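Local coordinates for protein amine oxidase (Emericella nidulans, PDB 3PGB) that probably oxidises primary amines to aldehydes, as a copper- and topaquinone-dependent member of the copper amine oxidase family, at residues A[412-417]-A[440-445]; A[406-411]-A[477-482]; A[380-385]-A[486-491]; A[446-451]-A[472-477]. All blocks are in the same frame, centred on the assembly; numbering follows the deposited sequence.

Four contacts within the catalytic beta-sandwich domain form a nested set. From the N terminus, 380-385 waits longest for its partner: interaction 3, with 486-491, closes a loop of 100 residues that encloses the other three. Inside it, interaction 2 joins 406-411 to 477-482. Within that loop, interactions 1 (412-417 with 440-445) and 4 (446-451 with 472-477) follow one another in series, and no contact crosses another. Interactions 1 and 4 share strand 437-451, interactions 4 and 2 share S477 on strand 464-479, and backbone hydrogen bonds such as S477 with F488 carry the sheet on to strand 486-492, which interaction 3 packs against strand 374-389.

Interaction 1. Residues A[412-417]-A[440-445]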
loop_
_atom_site.group_PDB
_atom_site.type_symbol
_atom_site.label_atom_id
_atom_site.label_comp_id
_atom_site.label_asym_id
_atom_site.label_seq_id
_atom_site.Cartn_x
_atom_site.Cartn_y
_atom_site.Cartn_z
ATOM N N ALA A 412 -3.187 -4.442 25.204
ATOM C CA ALA A 412 -3.165 -5.442 24.140
ATOM C C ALA A 412 -4.217 -6.519 24.447
ATOM O O ALA A 412 -3.880 -7.672 24.709
ATOM C CB ALA A 412 -1.777 -6.054 24.012
ATOM N N PHE A 413 -5.490 -6.127 24.404
ATOM C CA PHE A 413 -6.595 -6.977 24.839
ATOM C C PHE A 413 -6.789 -8.211 23.957
ATOM O O PHE A 413 -6.224 -8.312 22.875
ATOM C CB PHE A 413 -7.902 -6.183 24.854
ATOM C CG PHE A 413 -7.908 -5.029 25.815
ATOM C CD1 PHE A 413 -7.619 -5.221 27.160
ATOM C CD2 PHE A 413 -8.229 -3.747 25.378
ATOM C CE1 PHE A 413 -7.639 -4.152 28.052
ATOM C CE2 PHE A 413 -8.252 -2.674 26.263
ATOM C CZ PHE A 413 -7.959 -2.873 27.596
ATOM N N GLU A 414 -7.599 -9.149 24.438
ATOM C CA GLU A 414 -7.923 -10.355 23.676
ATOM C C GLU A 414 -8.588 -9.963 22.353
ATOM O O GLU A 414 -9.404 -9.047 22.312
ATOM C CB GLU A 414 -8.839 -11.272 24.500
ATOM C CG GLU A 414 -9.328 -12.540 23.783
ATOM C CD GLU A 414 -10.049 -13.510 24.715
ATOM O OE1 GLU A 414 -10.458 -13.098 25.826
ATOM O OE2 GLU A 414 -10.223 -14.685 24.330
ATOM N N LEU A 415 -8.215 -10.655 21.282
ATOM C CA LEU A 415 -8.749 -10.390 19.946
ATOM C C LEU A 415 -10.085 -11.100 19.745
ATOM O O LEU A 415 -10.331 -12.150 20.342
ATOM C CB LEU A 415 -7.750 -10.863 18.888
ATOM C CG LEU A 415 -6.354 -10.245 18.984
ATOM C CD1 LEU A 415 -5.438 -10.811 17.912
ATOM C CD2 LEU A 415 -6.432 -8.729 18.867
ATOM N N LEU A 416 -10.953 -10.529 18.916
ATOM C CA LEU A 416 -12.174 -11.224 18.521
ATOM C C LEU A 416 -11.813 -12.190 17.406
ATOM O O LEU A 416 -11.412 -11.775 16.317
ATOM C CB LEU A 416 -13.256 -10.251 18.055
ATOM C CG LEU A 416 -13.814 -9.281 19.103
ATOM C CD1 LEU A 416 -15.046 -8.582 18.555
ATOM C CD2 LEU A 416 -14.160 -9.986 20.415
ATOM N N LYS A 417 -11.949 -13.481 17.688
ATOM C CA LYS A 417 -11.562 -14.521 16.739
ATOM C C LYS A 417 -12.481 -14.499 15.533
ATOM O O LYS A 417 -13.680 -14.318 15.674
ATOM C CB LYS A 417 -11.588 -15.892 17.407
ATOM C CG LYS A 417 -10.519 -16.049 18.462
ATOM C CD LYS A 417 -10.782 -17.208 19.398
ATOM C CE LYS A 417 -9.621 -17.381 20.361
ATOM N NZ LYS A 417 -10.076 -17.404 21.770
ATOM N N THR A 440 -2.972 -11.251 32.527
ATOM C CA THR A 440 -2.791 -12.002 31.292
ATOM C C THR A 440 -3.931 -11.666 30.336
ATOM O O THR A 440 -5.104 -11.776 30.695
ATOM C CB THR A 440 -2.741 -13.527 31.549
ATOM O OG1 THR A 440 -1.532 -13.856 32.246
ATOM C CG2 THR A 440 -2.785 -14.310 30.230
ATOM N N HIS A 441 -3.567 -11.223 29.134
ATOM C CA HIS A 441 -4.512 -11.029 28.044
ATOM C C HIS A 441 -4.540 -12.308 27.226
ATOM O O HIS A 441 -3.603 -12.594 26.473
ATOM C CB HIS A 441 -4.090 -9.861 27.148
ATOM C CG HIS A 441 -4.183 -8.524 27.813
ATOM N ND1 HIS A 441 -5.298 -8.120 28.520
ATOM C CD2 HIS A 441 -3.306 -7.493 27.867
ATOM C CE1 HIS A 441 -5.100 -6.899 28.986
ATOM N NE2 HIS A 441 -3.902 -6.494 28.599
ATOM N N VAL A 442 -5.613 -13.079 27.381
ATOM C CA VAL A 442 -5.723 -14.368 26.718
ATOM C C VAL A 442 -5.914 -14.151 25.230
ATOM O O VAL A 442 -6.719 -13.323 24.834
ATOM C CB VAL A 442 -6.908 -15.187 27.269
ATOM C CG1 VAL A 442 -7.104 -16.470 26.453
ATOM C CG2 VAL A 442 -6.687 -15.509 28.734
ATOM N N ASP A 443 -5.163 -14.885 24.414
ATOM C CA ASP A 443 -5.326 -14.841 22.967
ATOM C C ASP A 443 -5.324 -13.400 22.465
ATOM O O ASP A 443 -6.290 -12.926 21.855
ATOM C CB ASP A 443 -6.611 -15.561 22.558
ATOM C CG ASP A 443 -6.627 -17.023 22.979
ATOM O OD1 ASP A 443 -7.735 -17.586 23.105
ATOM O OD2 ASP A 443 -5.545 -17.613 23.178
ATOM N N SER A 444 -4.222 -12.712 22.749
ATOM C CA SER A 444 -4.022 -11.331 22.323
ATOM C C SER A 444 -3.031 -11.216 21.157
ATOM O O SER A 444 -3.044 -10.222 20.450
ATOM C CB SER A 444 -3.565 -10.477 23.503
ATOM O OG SER A 444 -2.689 -11.199 24.346
ATOM N N LEU A 445 -2.166 -12.210 20.971
ATOM C CA LEU A 445 -1.387 -12.323 19.735
ATOM C C LEU A 445 -2.079 -13.334 18.834
ATOM O O LEU A 445 -2.705 -14.276 19.324
ATOM C CB LEU A 445 0.039 -12.803 20.000
ATOM C CG LEU A 445 1.001 -11.868 20.730
ATOM C CD1 LEU A 445 2.328 -12.576 20.993
ATOM C CD2 LEU A 445 1.226 -10.575 19.947
#
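F413 and H441 meet as an offset edge-to-face pair, their ring planes 81° apart and the F413 edge turned toward the imidazole face. The nearest atoms are F413 CD1 and H441 CE1, 3.5 Å apart. The same histidine also receives backbone: F413 CA stands over an imidazole face, 4.2 Å from the ring centroid, a CH-pi contact. H441 CG lies beside its own backbone N (chi1 -68°). The ring is turned toward the loop, and NE2 is hydrogen-bonded to the carbonyl of P410, just before the segment.

Further along, the chain of 440-445 turns a corner out of its strand, and S444 with L445 forms a classic beta bulge opposite L428. At this turn L415 N donates an almost straight bond of 3.0 Å to D443 O, so the loop 412-417 is fastened to the bend by backbone as well as by side chains. S444 OG bonds back to H441 O, the hydroxyl standing above the carbonyl plane, and is also bonded to T430.

The charged groups gather at the bend itself. The side chains of E414 and D443 lie side by side and point the same way, their carboxylate planes 73° apart, and E414 OE2 comes within 4.0 Å of D443 OD1. K417 NZ would offset this repulsion: it forms a salt bridge of 2.7 Å to D443 OD1, met on the anti side but somewhat out of the carboxylate plane, and a longer one of 3.7 Å to E414 OE2. E414 OE1 is held separately by G775 N, while the F413 side chain packs on S460 of the second subunit.

Interaction 2. Residues A[406-411]-A[477-482]; sequences YGFGPY and SVSTIG
I481 places its CD1 methyl over one face of the F408 ring, 3.9 Å from the centroid and 14° off the normal, a CH-pi contact displaced toward the rim. Its other branch, CG2, reaches Y406 CB at 3.9 Å, and CG1 lies near Y411 CD2, the isoleucine and tyrosine side chains crossing at about a right angle. The F408 ring is also met at its edge, in plane, by S479 OG.

That hydroxyl positions the ring's own backbone. S479 OG lies beside its backbone N (chi1 -76°) and donates to F408 O over 2.7 Å, from above the carbonyl plane. One residue on, T480 N donates to Y411 O at 2.9 Å, so the loop is pinned at two carbonyls where strand 464-479 ends. Farther out, T480 OG1 bonds to D485 and Y406 OH to D225.

Both F408 and I481 also touch D403, the predicted proton acceptor of the active site, and the chain soon reaches the topaquinone position, Y484. The chemistry is thus divided: directed bonds fix the backbone of the loop, while an apolar surface from F408 and I481 lies against the predicted catalytic aspartate.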
loop_
_atom_site.group_PDB
_atom_site.type_symbol
_atom_site.label_atom_id
_atom_site.label_comp_id
_atom_site.label_asym_id
_atom_site.label_seq_id
_atom_site.Cartn_x
_atom_site.Cartn_y
_atom_site.Cartn_z
ATOM N N TYR A 406 1.459 5.436 28.637
ATOM C CA TYR A 406 0.303 4.630 29.015
ATOM C C TYR A 406 0.646 3.157 28.852
ATOM O O TYR A 406 0.210 2.317 29.651
ATOM C CB TYR A 406 -0.913 5.013 28.175
ATOM C CG TYR A 406 -1.294 6.468 28.336
ATOM C CD1 TYR A 406 -0.894 7.420 27.406
ATOM C CD2 TYR A 406 -2.028 6.899 29.446
ATOM C CE1 TYR A 406 -1.226 8.758 27.562
ATOM C CE2 TYR A 406 -2.372 8.236 29.608
ATOM C CZ TYR A 406 -1.966 9.163 28.666
ATOM O OH TYR A 406 -2.296 10.498 28.820
ATOM N N GLY A 407 1.447 2.867 27.822
ATOM C CA GLY A 407 1.913 1.519 27.521
ATOM C C GLY A 407 1.042 0.817 26.496
ATOM O O GLY A 407 -0.172 0.868 26.586
ATOM N N PHE A 408 1.662 0.156 25.522
ATOM C CA PHE A 408 0.938 -0.703 24.576
ATOM C C PHE A 408 0.572 -2.066 25.183
ATOM O O PHE A 408 -0.493 -2.611 24.900
ATOM C CB PHE A 408 1.768 -0.911 23.301
ATOM C CG PHE A 408 1.755 0.270 22.378
ATOM C CD1 PHE A 408 0.851 0.334 21.330
ATOM C CD2 PHE A 408 2.629 1.332 22.570
ATOM C CE1 PHE A 408 0.820 1.426 20.479
ATOM C CE2 PHE A 408 2.598 2.430 21.721
ATOM C CZ PHE A 408 1.687 2.470 20.674
ATOM N N GLY A 409 1.459 -2.611 26.010
ATOM C CA GLY A 409 1.262 -3.923 26.629
ATOM C C GLY A 409 0.037 -4.096 27.520
ATOM O O GLY A 409 -0.579 -5.163 27.513
ATOM N N PRO A 410 -0.312 -3.072 28.319
ATOM C CA PRO A 410 -1.501 -3.180 29.176
ATOM C C PRO A 410 -2.828 -3.216 28.414
ATOM O O PRO A 410 -3.823 -3.745 28.922
ATOM C CB PRO A 410 -1.433 -1.909 30.037
ATOM C CG PRO A 410 -0.030 -1.498 30.002
ATOM C CD PRO A 410 0.472 -1.869 28.642
ATOM N N TYR A 411 -2.845 -2.639 27.217
ATOM C CA TYR A 411 -4.068 -2.537 26.432
ATOM C C TYR A 411 -4.017 -3.403 25.176
ATOM O O TYR A 411 -4.723 -3.139 24.211
ATOM C CB TYR A 411 -4.333 -1.073 26.082
ATOM C CG TYR A 411 -4.255 -0.175 27.290
ATOM C CD1 TYR A 411 -5.286 -0.144 28.224
ATOM C CD2 TYR A 411 -3.144 0.622 27.517
ATOM C CE1 TYR A 411 -5.215 0.666 29.346
ATOM C CE2 TYR A 411 -3.059 1.438 28.634
ATOM C CZ TYR A 411 -4.101 1.455 29.543
ATOM O OH TYR A 411 -4.032 2.261 30.650
ATOM N N SER A 477 -0.794 -8.040 16.637
ATOM C CA SER A 477 -1.225 -7.560 17.937
ATOM C C SER A 477 -2.099 -6.333 17.716
ATOM O O SER A 477 -1.961 -5.638 16.708
ATOM C CB SER A 477 -0.020 -7.186 18.797
ATOM O OG SER A 477 -0.431 -6.533 19.994
ATOM N N VAL A 478 -3.005 -6.086 18.655
ATOM C CA VAL A 478 -3.814 -4.882 18.634
ATOM C C VAL A 478 -3.848 -4.291 20.026
ATOM O O VAL A 478 -4.289 -4.956 20.960
ATOM C CB VAL A 478 -5.260 -5.164 18.196
ATOM C CG1 VAL A 478 -6.099 -3.889 18.290
ATOM C CG2 VAL A 478 -5.291 -5.734 16.782
ATOM N N SER A 479 -3.371 -3.054 20.156
ATOM C CA SER A 479 -3.456 -2.310 21.404
ATOM C C SER A 479 -4.512 -1.227 21.269
ATOM O O SER A 479 -4.565 -0.532 20.255
ATOM C CB SER A 479 -2.116 -1.677 21.756
ATOM O OG SER A 479 -1.210 -2.635 22.260
ATOM N N THR A 480 -5.360 -1.099 22.285
ATOM C CA THR A 480 -6.378 -0.059 22.317
ATOM C C THR A 480 -6.140 0.840 23.518
ATOM O O THR A 480 -6.620 0.566 24.610
ATOM C CB THR A 480 -7.800 -0.646 22.379
ATOM O OG1 THR A 480 -8.005 -1.521 21.265
ATOM C CG2 THR A 480 -8.848 0.466 22.352
ATOM N N ILE A 481 -5.383 1.912 23.300
ATOM C CA ILE A 481 -5.061 2.878 24.343
ATOM C C ILE A 481 -6.144 3.941 24.370
ATOM O O ILE A 481 -6.201 4.807 23.492
ATOM C CB ILE A 481 -3.707 3.560 24.079
ATOM C CG1 ILE A 481 -2.588 2.521 23.955
ATOM C CG2 ILE A 481 -3.396 4.554 25.197
ATOM C CD1 ILE A 481 -1.435 2.981 23.112
ATOM N N GLY A 482 -7.010 3.871 25.377
ATOM C CA GLY A 482 -8.146 4.781 25.474
ATOM C C GLY A 482 -8.971 4.704 24.202
ATOM O O GLY A 482 -9.588 3.678 23.919
#

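Interaction 3. Residues A[380-385]-A[486-491]; sequences LGLQEA and YMFSYN
L382 sets its CD2 methyl against the tip of the F488 ring, with CD2 3.4 Å from F488 CZ and the two side chains crossing at about a right angle. CG of the leucine is anti to the backbone N (chi1 180°), and CD2 is the branch that meets the ring. Two residues earlier, L380 and Y490 slide past each other in opposite directions, and L380 CD2 lies 3.8 Å from Y490 CE2.

No direct hydrogen bond spans the contact; a single water does the bridging. It accepts from L382 N at 3.0 Å and lies 2.7 Å from Y490 OH, at the edge of the phenol and in its plane. The water thus takes up the main-chain N-H of one strand and links it to the tyrosine hydroxyl of the other, which is itself 3.9 Å from that nitrogen.

With axes 10.0 Å apart and N-to-C directions at 155°, the strands face each other across two layers, as expected of the beta-sandwich of the copper amine oxidase catalytic domain. Leucine and aromatic side chains from both strands meet in the interior, with the water among them. On one side, strand 374-389 pairs with strand 532-542, whose L536 and F538 pack on F488 and Y490 respectively; on the other, strand 486-492 lies between strands 464-479 and 498-504, with V500 of the latter touching both L380 and Y490. F408, from the loop after strand 400-402, packs beside L382.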
loop_
_atom_site.group_PDB
_atom_site.type_symbol
_atom_site.label_atom_id
_atom_site.label_comp_id
_atom_site.label_asym_id
_atom_site.label_seq_id
_atom_site.Cartn_x
_atom_site.Cartn_y
_atom_site.Cartn_z
ATOM N N LEU A 380 13.496 -6.192 15.823
ATOM C CA LEU A 380 12.497 -5.380 15.122
ATOM C C LEU A 380 11.346 -5.124 16.093
ATOM O O LEU A 380 10.794 -6.063 16.652
ATOM C CB LEU A 380 11.991 -6.114 13.877
ATOM C CG LEU A 380 10.992 -5.429 12.930
ATOM C CD1 LEU A 380 11.501 -4.094 12.408
ATOM C CD2 LEU A 380 10.666 -6.356 11.752
ATOM N N GLY A 381 10.989 -3.869 16.320
ATOM C CA GLY A 381 9.923 -3.591 17.284
ATOM C C GLY A 381 9.498 -2.147 17.410
ATOM O O GLY A 381 10.281 -1.237 17.168
ATOM N N LEU A 382 8.238 -1.948 17.782
ATOM C CA LEU A 382 7.712 -0.612 18.068
ATOM C C LEU A 382 8.532 0.051 19.178
ATOM O O LEU A 382 8.932 -0.594 20.151
ATOM C CB LEU A 382 6.238 -0.693 18.479
ATOM C CG LEU A 382 5.519 0.615 18.821
ATOM C CD1 LEU A 382 5.624 1.636 17.678
ATOM C CD2 LEU A 382 4.057 0.330 19.168
ATOM N N GLN A 383 8.800 1.337 19.006
ATOM C CA GLN A 383 9.602 2.091 19.957
ATOM C C GLN A 383 8.793 3.161 20.677
ATOM O O GLN A 383 8.967 3.360 21.877
ATOM C CB GLN A 383 10.782 2.721 19.235
ATOM C CG GLN A 383 11.774 1.701 18.745
ATOM C CD GLN A 383 12.470 1.033 19.886
ATOM O OE1 GLN A 383 13.247 1.666 20.590
ATOM N NE2 GLN A 383 12.172 -0.242 20.107
ATOM N N GLU A 384 7.920 3.845 19.936
ATOM C CA GLU A 384 7.005 4.827 20.512
ATOM C C GLU A 384 5.962 5.225 19.461
ATOM O O GLU A 384 6.186 5.054 18.259
ATOM C CB GLU A 384 7.798 6.056 20.988
ATOM C CG GLU A 384 6.993 7.165 21.647
ATOM C CD GLU A 384 6.350 6.734 22.940
ATOM O OE1 GLU A 384 5.317 6.034 22.895
ATOM O OE2 GLU A 384 6.866 7.116 24.007
ATOM N N ALA A 385 4.824 5.740 19.920
ATOM C CA ALA A 385 3.796 6.279 19.026
ATOM C C ALA A 385 3.499 7.717 19.411
ATOM O O ALA A 385 3.230 8.007 20.577
ATOM C CB ALA A 385 2.523 5.446 19.103
ATOM N N TYR A 486 -4.794 0.666 17.599
ATOM C CA TYR A 486 -3.690 0.415 16.694
ATOM C C TYR A 486 -3.592 -1.075 16.439
ATOM O O TYR A 486 -3.466 -1.846 17.381
ATOM C CB TYR A 486 -2.379 0.907 17.299
ATOM C CG TYR A 486 -2.297 2.404 17.449
ATOM C CD1 TYR A 486 -2.148 3.227 16.333
ATOM C CD2 TYR A 486 -2.349 3.003 18.705
ATOM C CE1 TYR A 486 -2.056 4.618 16.465
ATOM C CE2 TYR A 486 -2.259 4.384 18.853
ATOM C CZ TYR A 486 -2.114 5.189 17.729
ATOM O OH TYR A 486 -2.029 6.562 17.873
ATOM N N MET A 487 -3.657 -1.479 15.174
ATOM C CA MET A 487 -3.477 -2.880 14.804
ATOM C C MET A 487 -2.127 -3.028 14.123
ATOM O O MET A 487 -1.920 -2.489 13.043
ATOM C CB MET A 487 -4.606 -3.346 13.872
ATOM C CG MET A 487 -4.429 -4.763 13.303
ATOM S SD MET A 487 -5.742 -5.251 12.151
ATOM C CE MET A 487 -6.965 -5.894 13.302
ATOM N N PHE A 488 -1.213 -3.751 14.766
ATOM C CA PHE A 488 0.128 -3.967 14.231
ATOM C C PHE A 488 0.228 -5.344 13.606
ATOM O O PHE A 488 -0.261 -6.312 14.172
ATOM C CB PHE A 488 1.167 -3.859 15.338
ATOM C CG PHE A 488 1.215 -2.516 15.981
ATOM C CD1 PHE A 488 0.556 -2.282 17.175
ATOM C CD2 PHE A 488 1.915 -1.475 15.384
ATOM C CE1 PHE A 488 0.596 -1.038 17.768
ATOM C CE2 PHE A 488 1.959 -0.223 15.975
ATOM C CZ PHE A 488 1.297 -0.006 17.169
ATOM N N SER A 489 0.890 -5.433 12.457
ATOM C CA SER A 489 1.035 -6.701 11.752
ATOM C C SER A 489 2.456 -6.872 11.213
ATOM O O SER A 489 3.007 -5.948 10.614
ATOM C CB SER A 489 0.029 -6.775 10.604
ATOM O OG SER A 489 -1.295 -6.553 11.059
ATOM N N TYR A 490 3.045 -8.048 11.438
ATOM C CA TYR A 490 4.337 -8.396 10.857
ATOM C C TYR A 490 4.134 -9.480 9.816
ATOM O O TYR A 490 3.699 -10.576 10.142
ATOM C CB TYR A 490 5.313 -8.868 11.930
ATOM C CG TYR A 490 5.780 -7.738 12.806
ATOM C CD1 TYR A 490 5.176 -7.485 14.038
ATOM C CD2 TYR A 490 6.801 -6.895 12.388
ATOM C CE1 TYR A 490 5.592 -6.433 14.833
ATOM C CE2 TYR A 490 7.225 -5.844 13.177
ATOM C CZ TYR A 490 6.616 -5.617 14.395
ATOM O OH TYR A 490 7.048 -4.574 15.169
ATOM N N ASN A 491 4.450 -9.161 8.566
ATOM C CA ASN A 491 4.217 -10.061 7.441
ATOM C C ASN A 491 5.509 -10.723 6.992
ATOM O O ASN A 491 6.560 -10.094 7.005
ATOM C CB ASN A 491 3.653 -9.282 6.250
ATOM C CG ASN A 491 2.270 -8.747 6.505
ATOM O OD1 ASN A 491 1.413 -9.451 7.044
ATOM N ND2 ASN A 491 2.031 -7.503 6.112
HETATM O O HOH W 1 5.876 -3.686 17.449
#

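Interaction 4. Residues A[446-451]-A[472-477]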
loop_
_atom_site.group_PDB
_atom_site.type_symbol
_atom_site.label_atom_id
_atom_site.label_comp_id
_atom_site.label_asym_id
_atom_site.label_seq_id
_atom_site.Cartn_x
_atom_site.Cartn_y
_atom_site.Cartn_z
ATOM N N CYS A 446 -1.974 -13.147 17.524
ATOM C CA CYS A 446 -2.415 -14.179 16.598
ATOM C C CYS A 446 -1.368 -14.443 15.523
ATOM O O CYS A 446 -0.553 -13.573 15.187
ATOM C CB CYS A 446 -3.785 -13.840 15.997
ATOM S SG CYS A 446 -3.813 -12.554 14.756
ATOM N N LEU A 447 -1.382 -15.672 15.024
ATOM C CA LEU A 447 -0.446 -16.131 14.016
ATOM C C LEU A 447 -1.274 -16.824 12.958
ATOM O O LEU A 447 -2.138 -17.633 13.293
ATOM C CB LEU A 447 0.547 -17.129 14.620
ATOM C CG LEU A 447 1.550 -16.621 15.659
ATOM C CD1 LEU A 447 2.303 -17.780 16.285
ATOM C CD2 LEU A 447 2.520 -15.627 15.022
ATOM N N PHE A 448 -1.025 -16.527 11.689
ATOM C CA PHE A 448 -1.753 -17.200 10.630
ATOM C C PHE A 448 -1.132 -17.048 9.255
ATOM O O PHE A 448 -0.528 -16.023 8.932
ATOM C CB PHE A 448 -3.205 -16.702 10.575
ATOM C CG PHE A 448 -3.333 -15.227 10.326
ATOM C CD1 PHE A 448 -3.267 -14.324 11.374
ATOM C CD2 PHE A 448 -3.524 -14.742 9.037
ATOM C CE1 PHE A 448 -3.391 -12.962 11.147
ATOM C CE2 PHE A 448 -3.645 -13.382 8.806
ATOM C CZ PHE A 448 -3.579 -12.492 9.862
ATOM N N GLU A 449 -1.309 -18.089 8.449
ATOM C CA GLU A 449 -1.090 -17.994 7.015
ATOM C C GLU A 449 -2.304 -17.342 6.350
ATOM O O GLU A 449 -3.425 -17.418 6.856
ATOM C CB GLU A 449 -0.859 -19.373 6.409
ATOM C CG GLU A 449 0.524 -19.925 6.626
ATOM C CD GLU A 449 0.819 -21.053 5.665
ATOM O OE1 GLU A 449 -0.047 -21.940 5.529
ATOM O OE2 GLU A 449 1.897 -21.049 5.033
ATOM N N PHE A 450 -2.074 -16.705 5.211
ATOM C CA PHE A 450 -3.153 -16.071 4.470
ATOM C C PHE A 450 -2.828 -16.114 2.991
ATOM O O PHE A 450 -1.755 -15.686 2.579
ATOM C CB PHE A 450 -3.345 -14.624 4.940
ATOM C CG PHE A 450 -4.633 -14.004 4.486
ATOM C CD1 PHE A 450 -5.773 -14.084 5.276
ATOM C CD2 PHE A 450 -4.707 -13.340 3.269
ATOM C CE1 PHE A 450 -6.966 -13.515 4.856
ATOM C CE2 PHE A 450 -5.901 -12.766 2.842
ATOM C CZ PHE A 450 -7.027 -12.851 3.635
ATOM N N ASP A 451 -3.745 -16.665 2.203
ATOM C CA ASP A 451 -3.598 -16.711 0.752
ATOM C C ASP A 451 -4.057 -15.376 0.187
ATOM O O ASP A 451 -5.248 -15.095 0.158
ATOM C CB ASP A 451 -4.427 -17.853 0.169
ATOM C CG ASP A 451 -4.242 -18.015 -1.333
ATOM O OD1 ASP A 451 -4.858 -18.935 -1.904
ATOM O OD2 ASP A 451 -3.489 -17.240 -1.948
ATOM N N TYR A 472 1.360 -16.064 2.563
ATOM C CA TYR A 472 2.239 -15.359 3.492
ATOM C C TYR A 472 1.832 -15.550 4.956
ATOM O O TYR A 472 0.686 -15.897 5.247
ATOM C CB TYR A 472 2.293 -13.867 3.139
ATOM C CG TYR A 472 0.990 -13.113 3.293
ATOM C CD1 TYR A 472 0.697 -12.414 4.456
ATOM C CD2 TYR A 472 0.062 -13.074 2.258
ATOM C CE1 TYR A 472 -0.501 -11.719 4.596
ATOM C CE2 TYR A 472 -1.126 -12.381 2.387
ATOM C CZ TYR A 472 -1.403 -11.708 3.558
ATOM O OH TYR A 472 -2.586 -11.021 3.674
ATOM N N PHE A 473 2.783 -15.306 5.861
ATOM C CA PHE A 473 2.586 -15.481 7.304
ATOM C C PHE A 473 2.503 -14.135 8.028
ATOM O O PHE A 473 3.257 -13.217 7.716
ATOM C CB PHE A 473 3.731 -16.312 7.870
ATOM C CG PHE A 473 3.566 -16.687 9.307
ATOM C CD1 PHE A 473 2.799 -17.782 9.664
ATOM C CD2 PHE A 473 4.202 -15.962 10.304
ATOM C CE1 PHE A 473 2.649 -18.139 10.997
ATOM C CE2 PHE A 473 4.059 -16.310 11.637
ATOM C CZ PHE A 473 3.281 -17.403 11.986
ATOM N N THR A 474 1.588 -14.034 8.993
ATOM C CA THR A 474 1.346 -12.793 9.745
ATOM C C THR A 474 1.381 -13.021 11.251
ATOM O O THR A 474 0.808 -13.986 11.750
ATOM C CB THR A 474 -0.045 -12.175 9.408
ATOM O OG1 THR A 474 -0.082 -11.749 8.036
ATOM C CG2 THR A 474 -0.351 -10.989 10.315
ATOM N N LEU A 475 2.065 -12.134 11.963
ATOM C CA LEU A 475 2.014 -12.081 13.423
ATOM C C LEU A 475 1.365 -10.763 13.761
ATOM O O LEU A 475 1.821 -9.722 13.287
ATOM C CB LEU A 475 3.418 -12.140 14.035
ATOM C CG LEU A 475 3.565 -11.809 15.534
ATOM C CD1 LEU A 475 2.541 -12.548 16.397
ATOM C CD2 LEU A 475 4.974 -12.117 16.021
ATOM N N ARG A 476 0.308 -10.791 14.566
ATOM C CA ARG A 476 -0.450 -9.574 14.821
ATOM C C ARG A 476 -0.791 -9.324 16.287
ATOM O O ARG A 476 -1.037 -10.246 17.057
ATOM C CB ARG A 476 -1.723 -9.586 13.986
ATOM C CG ARG A 476 -2.689 -8.462 14.274
ATOM C CD ARG A 476 -3.809 -8.467 13.271
ATOM N NE ARG A 476 -3.328 -8.297 11.901
ATOM C CZ ARG A 476 -4.059 -8.524 10.813
ATOM N NH1 ARG A 476 -5.320 -8.943 10.912
ATOM N NH2 ARG A 476 -3.525 -8.336 9.608
ATOM N N SER A 477 -0.794 -8.040 16.637
ATOM C CA SER A 477 -1.225 -7.560 17.937
ATOM C C SER A 477 -2.099 -6.333 17.716
ATOM O O SER A 477 -1.961 -5.638 16.708
ATOM C CB SER A 477 -0.020 -7.186 18.797
ATOM O OG SER A 477 -0.431 -6.533 19.994
#
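F448 and T474 face each other as a hydrogen-bonded pair in an antiparallel two-strand unit of the catalytic domain's sheet, where strands 437-451 and 464-479 run side by side. Their backbones exchange two bonds, F448 N to T474 O and T474 N to F448 O. The flanking pairs C446-R476 and F450-Y472 do the same, so six bonds join the strands.

From CB, the F448 side chain sends CG between its backbone N and carbonyl carbon (chi1 60°), and the ring comes to lie beside the threonine. CD1 passes 4.1 Å from T474 O. CE1 comes to 3.7 Å from T474 CG2, and CE2 stands 3.8 Å from T474 CB. At the tip, CZ is 3.6 Å from T474 CB, the methine lying over the ring face as a CH-pi contact. That same CZ rests over one face of the R476 guanidinium. The arginine itself is held by S489 through NE and, through NH1, by D420 and by D453 of the second subunit, while T474 OG1 is bonded to N491.

On the face that carries L447, F473 and L475, L447 CD2 packs on F473 CZ and on L475 CD1; E449, on the same face, is salt-bridged to R337. F473 in turn stacks on W349. On the side of F448 and T474, C446 is joined by a disulfide to C421, in the loop that precedes strand 426-434. There too, F450 CB sits over the Y472 ring 4.1 Å from its centroid, and F450 CD2 approaches Y472 OH to 3.2 Å.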